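Local structure of dTDP Sugar Isomerase (Desulfovibrio desulfuricans subsp. desulfuricans str. G20, 3EJK) at residues A79-R93 and Q121-L135. The protein probably catalyses the 3,5-epimerisation of dTDP-4-dehydro-6-deoxy-glucose to dTDP-4-dehydro-rhamnose, an isomerisation of a nucleotide-linked sugar. Numbering follows the deposited sequence. Where two conformers were deposited one is given.
Sequences AVPVGCIHVVLYDGR and QVWYGFAATGDTPAL
Strands 84-90 and 123-128 pair as antiparallel neighbours in the five-stranded sheet, flanked by 102-108 and 65-71 respectively, their axes running at 157° and approaching to 4.5 Å. The register is set by paired backbone bonds at H86/A127, V88/G125 and Y90/W123, with H86 N to A127 O at 2.9 Å, and is extended by T129 N to C84 O. Across G83 on one segment and the 129-133 loop on the other, the pairing passes to the second sheet, where L135 N bonds to V82 O at 2.9 Å. A water accepts from C84 N and lies within bonding distance of T129 O and T132 O, linking the 129-132 loop to strand 84-90.

On the inward face, I85 CG2 meets A134 CB at 3.5 Å, while its CD1 approaches F126 CB. F126 has CG between its backbone N and carbonyl carbon (chi1 54°), which carries the ring away from strand 84-90 to meet F78 at about a right angle. L89 CD2 likewise touches Y124 CB at 3.6 Å; Y124 OH hydrogen-bonds to a citrate, probably from the crystallisation liquor, which may mark a pocket. On the other face, T129 CG2 lies over the H86 ring, 3.7 Å from its centroid, a CH-pi contact. The Y90 ring and the five-membered ring of W123 are tilted by only 22°, yet their centroids lie 5.9 Å apart, so they meet mainly through Y90 CD2 against W123 CD1.

At the far end, V122 CG2 sits over the centre of the R93 guanidinium, 3.5 Å from CZ. Side-on bonds from NE and NH2 to the D91 carboxylate fix that plane, and NH2 also donates to E21 O. Antiparallel pairing that passes from one sheet to the other is characteristic of the cupin jelly roll of the dTDP-4-dehydrorhamnose 3,5-epimerase family.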
loop_
_atom_site.group_PDB
_atom_site.type_symbol
_atom_site.label_atom_id
_atom_site.label_comp_id
_atom_site.label_asym_id
_atom_site.label_seq_id
_atom_site.Cartn_x
_atom_site.Cartn_y
_atom_site.Cartn_z
ATOM N N ALA A 79 5.402 -3.696 4.737
ATOM C CA ALA A 79 5.254 -4.669 3.642
ATOM C C ALA A 79 5.864 -4.025 2.411
ATOM O O ALA A 79 5.867 -2.813 2.291
ATOM C CB ALA A 79 3.810 -5.116 3.401
ATOM N N VAL A 80 6.441 -4.851 1.542
ATOM C CA VAL A 80 7.124 -4.360 0.335
ATOM C C VAL A 80 6.533 -5.034 -0.916
ATOM O O VAL A 80 7.046 -6.043 -1.409
ATOM C CB VAL A 80 8.645 -4.596 0.426
ATOM C CG1 VAL A 80 9.334 -4.139 -0.849
ATOM C CG2 VAL A 80 9.245 -3.840 1.672
ATOM N N PRO A 81 5.452 -4.470 -1.443
ATOM C CA PRO A 81 4.758 -5.101 -2.576
ATOM C C PRO A 81 5.398 -4.880 -3.923
ATOM O O PRO A 81 5.076 -5.574 -4.887
ATOM C CB PRO A 81 3.379 -4.454 -2.556
ATOM C CG PRO A 81 3.561 -3.172 -1.824
ATOM C CD PRO A 81 4.785 -3.253 -0.978
ATOM N N VAL A 82 6.292 -3.915 -3.972
ATOM C CA VAL A 82 7.044 -3.621 -5.209
ATOM C C VAL A 82 8.532 -3.543 -4.892
ATOM O O VAL A 82 8.945 -2.894 -3.925
ATOM C CB VAL A 82 6.547 -2.318 -5.893
ATOM C CG1 VAL A 82 7.423 -1.948 -7.105
ATOM C CG2 VAL A 82 5.076 -2.471 -6.307
ATOM N N GLY A 83 9.320 -4.284 -5.658
ATOM C CA GLY A 83 10.772 -4.279 -5.495
ATOM C C GLY A 83 11.285 -5.048 -4.296
ATOM O O GLY A 83 10.659 -5.995 -3.808
ATOM N N CYS A 84 12.426 -4.597 -3.795
ATOM C CA CYS A 84 13.075 -5.288 -2.698
ATOM C C CYS A 84 13.886 -4.396 -1.829
ATOM O O CYS A 84 14.586 -3.520 -2.326
ATOM C CB CYS A 84 13.866 -6.465 -3.263
ATOM S SG CYS A 84 14.661 -7.551 -2.086
ATOM N N ILE A 85 13.777 -4.582 -0.521
ATOM C CA ILE A 85 14.606 -3.805 0.397
ATOM C C ILE A 85 15.284 -4.662 1.428
ATOM O O ILE A 85 14.899 -5.804 1.709
ATOM C CB ILE A 85 13.838 -2.687 1.196
ATOM C CG1 ILE A 85 12.936 -3.332 2.255
ATOM C CG2 ILE A 85 13.107 -1.690 0.245
ATOM C CD1 ILE A 85 12.171 -2.351 3.121
ATOM N N HIS A 86 16.347 -4.067 1.937
ATOM C CA HIS A 86 17.108 -4.594 3.057
ATOM C C HIS A 86 16.822 -3.674 4.221
ATOM O O HIS A 86 17.041 -2.461 4.141
ATOM C CB HIS A 86 18.606 -4.664 2.754
ATOM C CG HIS A 86 18.990 -5.866 1.954
ATOM N ND1 HIS A 86 20.270 -6.385 1.944
ATOM C CD2 HIS A 86 18.236 -6.709 1.204
ATOM C CE1 HIS A 86 20.297 -7.462 1.177
ATOM N NE2 HIS A 86 19.074 -7.686 0.725
ATOM N N VAL A 87 16.270 -4.253 5.277
ATOM C CA VAL A 87 15.987 -3.514 6.499
ATOM C C VAL A 87 16.977 -3.916 7.581
ATOM O O VAL A 87 17.341 -5.079 7.702
ATOM C CB VAL A 87 14.568 -3.796 7.058
ATOM C CG1 VAL A 87 14.291 -2.900 8.288
ATOM C CG2 VAL A 87 13.491 -3.613 5.993
ATOM N N VAL A 88 17.438 -2.928 8.333
ATOM C CA VAL A 88 18.268 -3.195 9.490
ATOM C C VAL A 88 17.644 -2.549 10.708
ATOM O O VAL A 88 17.239 -1.387 10.686
ATOM C CB VAL A 88 19.708 -2.696 9.348
ATOM C CG1 VAL A 88 20.450 -2.876 10.672
ATOM C CG2 VAL A 88 20.444 -3.407 8.200
ATOM N N LEU A 89 17.574 -3.336 11.772
ATOM C CA LEU A 89 17.018 -2.893 13.056
ATOM C C LEU A 89 18.138 -2.900 14.077
ATOM O O LEU A 89 18.987 -3.768 14.056
ATOM C CB LEU A 89 15.893 -3.832 13.534
ATOM C CG LEU A 89 14.720 -4.096 12.576
ATOM C CD1 LEU A 89 13.628 -4.851 13.340
ATOM C CD2 LEU A 89 14.196 -2.806 12.055
ATOM N N TYR A 90 18.149 -1.875 14.920
ATOM C CA TYR A 90 19.138 -1.732 15.998
ATOM C C TYR A 90 18.464 -1.412 17.319
ATOM O O TYR A 90 17.767 -0.408 17.456
ATOM C CB TYR A 90 20.175 -0.665 15.692
ATOM C CG TYR A 90 21.017 -0.359 16.909
ATOM C CD1 TYR A 90 21.836 -1.330 17.463
ATOM C CD2 TYR A 90 20.977 0.891 17.509
ATOM C CE1 TYR A 90 22.582 -1.073 18.580
ATOM C CE2 TYR A 90 21.744 1.157 18.616
ATOM C CZ TYR A 90 22.534 0.177 19.145
ATOM O OH TYR A 90 23.275 0.440 20.257
ATOM N N ASP A 91 18.672 -2.308 18.271
ATOM C CA ASP A 91 18.064 -2.191 19.604
ATOM C C ASP A 91 18.869 -1.292 20.536
ATOM O O ASP A 91 19.816 -1.723 21.189
ATOM C CB ASP A 91 17.894 -3.571 20.223
ATOM C CG ASP A 91 16.958 -3.570 21.402
ATOM O OD1 ASP A 91 16.648 -2.471 21.925
ATOM O OD2 ASP A 91 16.538 -4.681 21.799
ATOM N N GLY A 92 18.435 -0.041 20.595
ATOM C CA GLY A 92 19.064 0.967 21.441
ATOM C C GLY A 92 18.430 1.051 22.818
ATOM O O GLY A 92 18.787 1.897 23.634
ATOM N N ARG A 93 17.509 0.140 23.085
ATOM C CA ARG A 93 16.790 0.114 24.384
ATOM C C ARG A 93 17.694 -0.415 25.481
ATOM O O ARG A 93 18.093 -1.577 25.495
ATOM C CB ARG A 93 15.505 -0.700 24.277
ATOM C CG ARG A 93 14.540 -0.132 23.279
ATOM C CD ARG A 93 13.393 -1.082 22.984
ATOM N NE ARG A 93 13.878 -2.331 22.415
ATOM C CZ ARG A 93 13.080 -3.294 21.987
ATOM N NH1 ARG A 93 11.792 -3.097 22.038
ATOM N NH2 ARG A 93 13.551 -4.422 21.466
ATOM N N GLN A 121 10.898 2.431 19.867
ATOM C CA GLN A 121 12.196 2.744 20.415
ATOM C C GLN A 121 13.312 1.864 19.872
ATOM O O GLN A 121 14.398 1.760 20.446
ATOM C CB GLN A 121 12.121 2.801 21.943
ATOM C CG GLN A 121 11.229 3.965 22.408
ATOM C CD GLN A 121 11.064 4.067 23.913
ATOM O OE1 GLN A 121 11.822 3.480 24.677
ATOM N NE2 GLN A 121 10.072 4.844 24.345
ATOM N N VAL A 122 13.017 1.260 18.741
ATOM C CA VAL A 122 13.998 0.480 18.004
ATOM C C VAL A 122 14.329 1.281 16.751
ATOM O O VAL A 122 13.430 1.692 16.013
ATOM C CB VAL A 122 13.482 -0.913 17.581
ATOM C CG1 VAL A 122 14.452 -1.579 16.581
ATOM C CG2 VAL A 122 13.286 -1.807 18.790
ATOM N N TRP A 123 15.615 1.531 16.545
ATOM C CA TRP A 123 16.082 2.239 15.350
ATOM C C TRP A 123 15.932 1.370 14.121
ATOM O O TRP A 123 16.181 0.160 14.149
ATOM C CB TRP A 123 17.551 2.630 15.451
ATOM C CG TRP A 123 17.885 3.703 16.449
ATOM C CD1 TRP A 123 18.412 3.523 17.699
ATOM C CD2 TRP A 123 17.767 5.115 16.263
ATOM N NE1 TRP A 123 18.612 4.742 18.311
ATOM C CE2 TRP A 123 18.217 5.734 17.451
ATOM C CE3 TRP A 123 17.310 5.920 15.217
ATOM C CZ2 TRP A 123 18.226 7.108 17.610
ATOM C CZ3 TRP A 123 17.320 7.289 15.389
ATOM C CH2 TRP A 123 17.753 7.865 16.571
ATOM N N TYR A 124 15.524 2.010 13.038
ATOM C CA TYR A 124 15.400 1.328 11.750
ATOM C C TYR A 124 15.887 2.145 10.558
ATOM O O TYR A 124 15.905 3.355 10.544
ATOM C CB TYR A 124 13.990 0.773 11.515
ATOM C CG TYR A 124 12.869 1.781 11.530
ATOM C CD1 TYR A 124 12.211 2.099 12.701
ATOM C CD2 TYR A 124 12.445 2.383 10.358
ATOM C CE1 TYR A 124 11.160 3.023 12.709
ATOM C CE2 TYR A 124 11.414 3.302 10.345
ATOM C CZ TYR A 124 10.768 3.618 11.520
ATOM O OH TYR A 124 9.733 4.538 11.509
ATOM N N GLY A 125 16.368 1.395 9.591
ATOM C CA GLY A 125 16.850 1.930 8.326
ATOM C C GLY A 125 16.596 0.905 7.240
ATOM O O GLY A 125 16.470 -0.286 7.515
ATOM N N PHE A 126 16.499 1.372 6.007
ATOM C CA PHE A 126 16.288 0.452 4.889
ATOM C C PHE A 126 16.767 1.034 3.577
ATOM O O PHE A 126 16.896 2.252 3.423
ATOM C CB PHE A 126 14.820 0.001 4.802
ATOM C CG PHE A 126 13.822 1.135 4.753
ATOM C CD1 PHE A 126 13.467 1.714 3.561
ATOM C CD2 PHE A 126 13.235 1.612 5.915
ATOM C CE1 PHE A 126 12.538 2.740 3.511
ATOM C CE2 PHE A 126 12.324 2.638 5.879
ATOM C CZ PHE A 126 11.974 3.213 4.669
ATOM N N ALA A 127 17.064 0.127 2.661
ATOM C CA ALA A 127 17.545 0.467 1.328
ATOM C C ALA A 127 17.028 -0.481 0.261
ATOM O O ALA A 127 16.854 -1.662 0.492
ATOM C CB ALA A 127 19.075 0.486 1.304
ATOM N N ALA A 128 16.818 0.086 -0.921
ATOM C CA ALA A 128 16.366 -0.669 -2.083
ATOM C C ALA A 128 17.545 -1.338 -2.765
ATOM O O ALA A 128 18.558 -0.715 -3.053
ATOM C CB ALA A 128 15.619 0.246 -3.094
ATOM N N THR A 129 17.379 -2.624 -3.028
ATOM C CA THR A 129 18.387 -3.420 -3.727
ATOM C C THR A 129 18.031 -3.567 -5.192
ATOM O O THR A 129 16.901 -3.329 -5.632
ATOM C CB THR A 129 18.510 -4.836 -3.127
ATOM O OG1 THR A 129 17.291 -5.543 -3.360
ATOM C CG2 THR A 129 18.780 -4.778 -1.628
ATOM N N GLY A 130 19.020 -3.927 -5.974
ATOM C CA GLY A 130 18.767 -4.162 -7.386
ATOM C C GLY A 130 18.805 -2.905 -8.215
ATOM O O GLY A 130 19.454 -1.929 -7.868
ATOM N N ASP A 131 18.050 -2.926 -9.299
ATOM C CA ASP A 131 18.085 -1.828 -10.255
ATOM C C ASP A 131 16.736 -1.232 -10.601
ATOM O O ASP A 131 16.592 -0.555 -11.613
ATOM C CB ASP A 131 18.816 -2.259 -11.532
ATOM C CG ASP A 131 18.074 -3.319 -12.301
ATOM O OD1 ASP A 131 16.950 -3.675 -11.885
ATOM O OD2 ASP A 131 18.617 -3.795 -13.322
ATOM N N THR A 132 15.759 -1.499 -9.748
ATOM C CA THR A 132 14.427 -0.903 -9.879
ATOM C C THR A 132 13.923 -0.460 -8.501
ATOM O O THR A 132 14.368 -0.972 -7.484
ATOM C CB THR A 132 13.413 -1.831 -10.591
ATOM O OG1 THR A 132 13.224 -3.030 -9.837
ATOM C CG2 THR A 132 13.912 -2.168 -11.983
ATOM N N PRO A 133 13.012 0.514 -8.469
ATOM C CA PRO A 133 12.568 1.034 -7.184
ATOM C C PRO A 133 11.721 0.093 -6.364
ATOM O O PRO A 133 11.091 -0.841 -6.872
ATOM C CB PRO A 133 11.748 2.283 -7.561
ATOM C CG PRO A 133 11.962 2.500 -9.037
ATOM C CD PRO A 133 12.359 1.181 -9.608
ATOM N N ALA A 134 11.751 0.358 -5.073
ATOM C CA ALA A 134 10.944 -0.359 -4.124
ATOM C C ALA A 134 9.840 0.562 -3.633
ATOM O O ALA A 134 9.944 1.797 -3.680
ATOM C CB ALA A 134 11.788 -0.863 -2.943
ATOM N N LEU A 135 8.754 -0.072 -3.236
ATOM C CA LEU A 135 7.623 0.625 -2.610
ATOM C C LEU A 135 7.351 -0.070 -1.298
ATOM O O LEU A 135 6.946 -1.225 -1.256
ATOM C CB LEU A 135 6.349 0.603 -3.458
ATOM C CG LEU A 135 5.286 1.530 -2.845
ATOM C CD1 LEU A 135 5.635 3.017 -3.167
ATOM C CD2 LEU A 135 3.908 1.186 -3.320
HETATM O O HOH W 1 14.212 -2.962 -5.568
#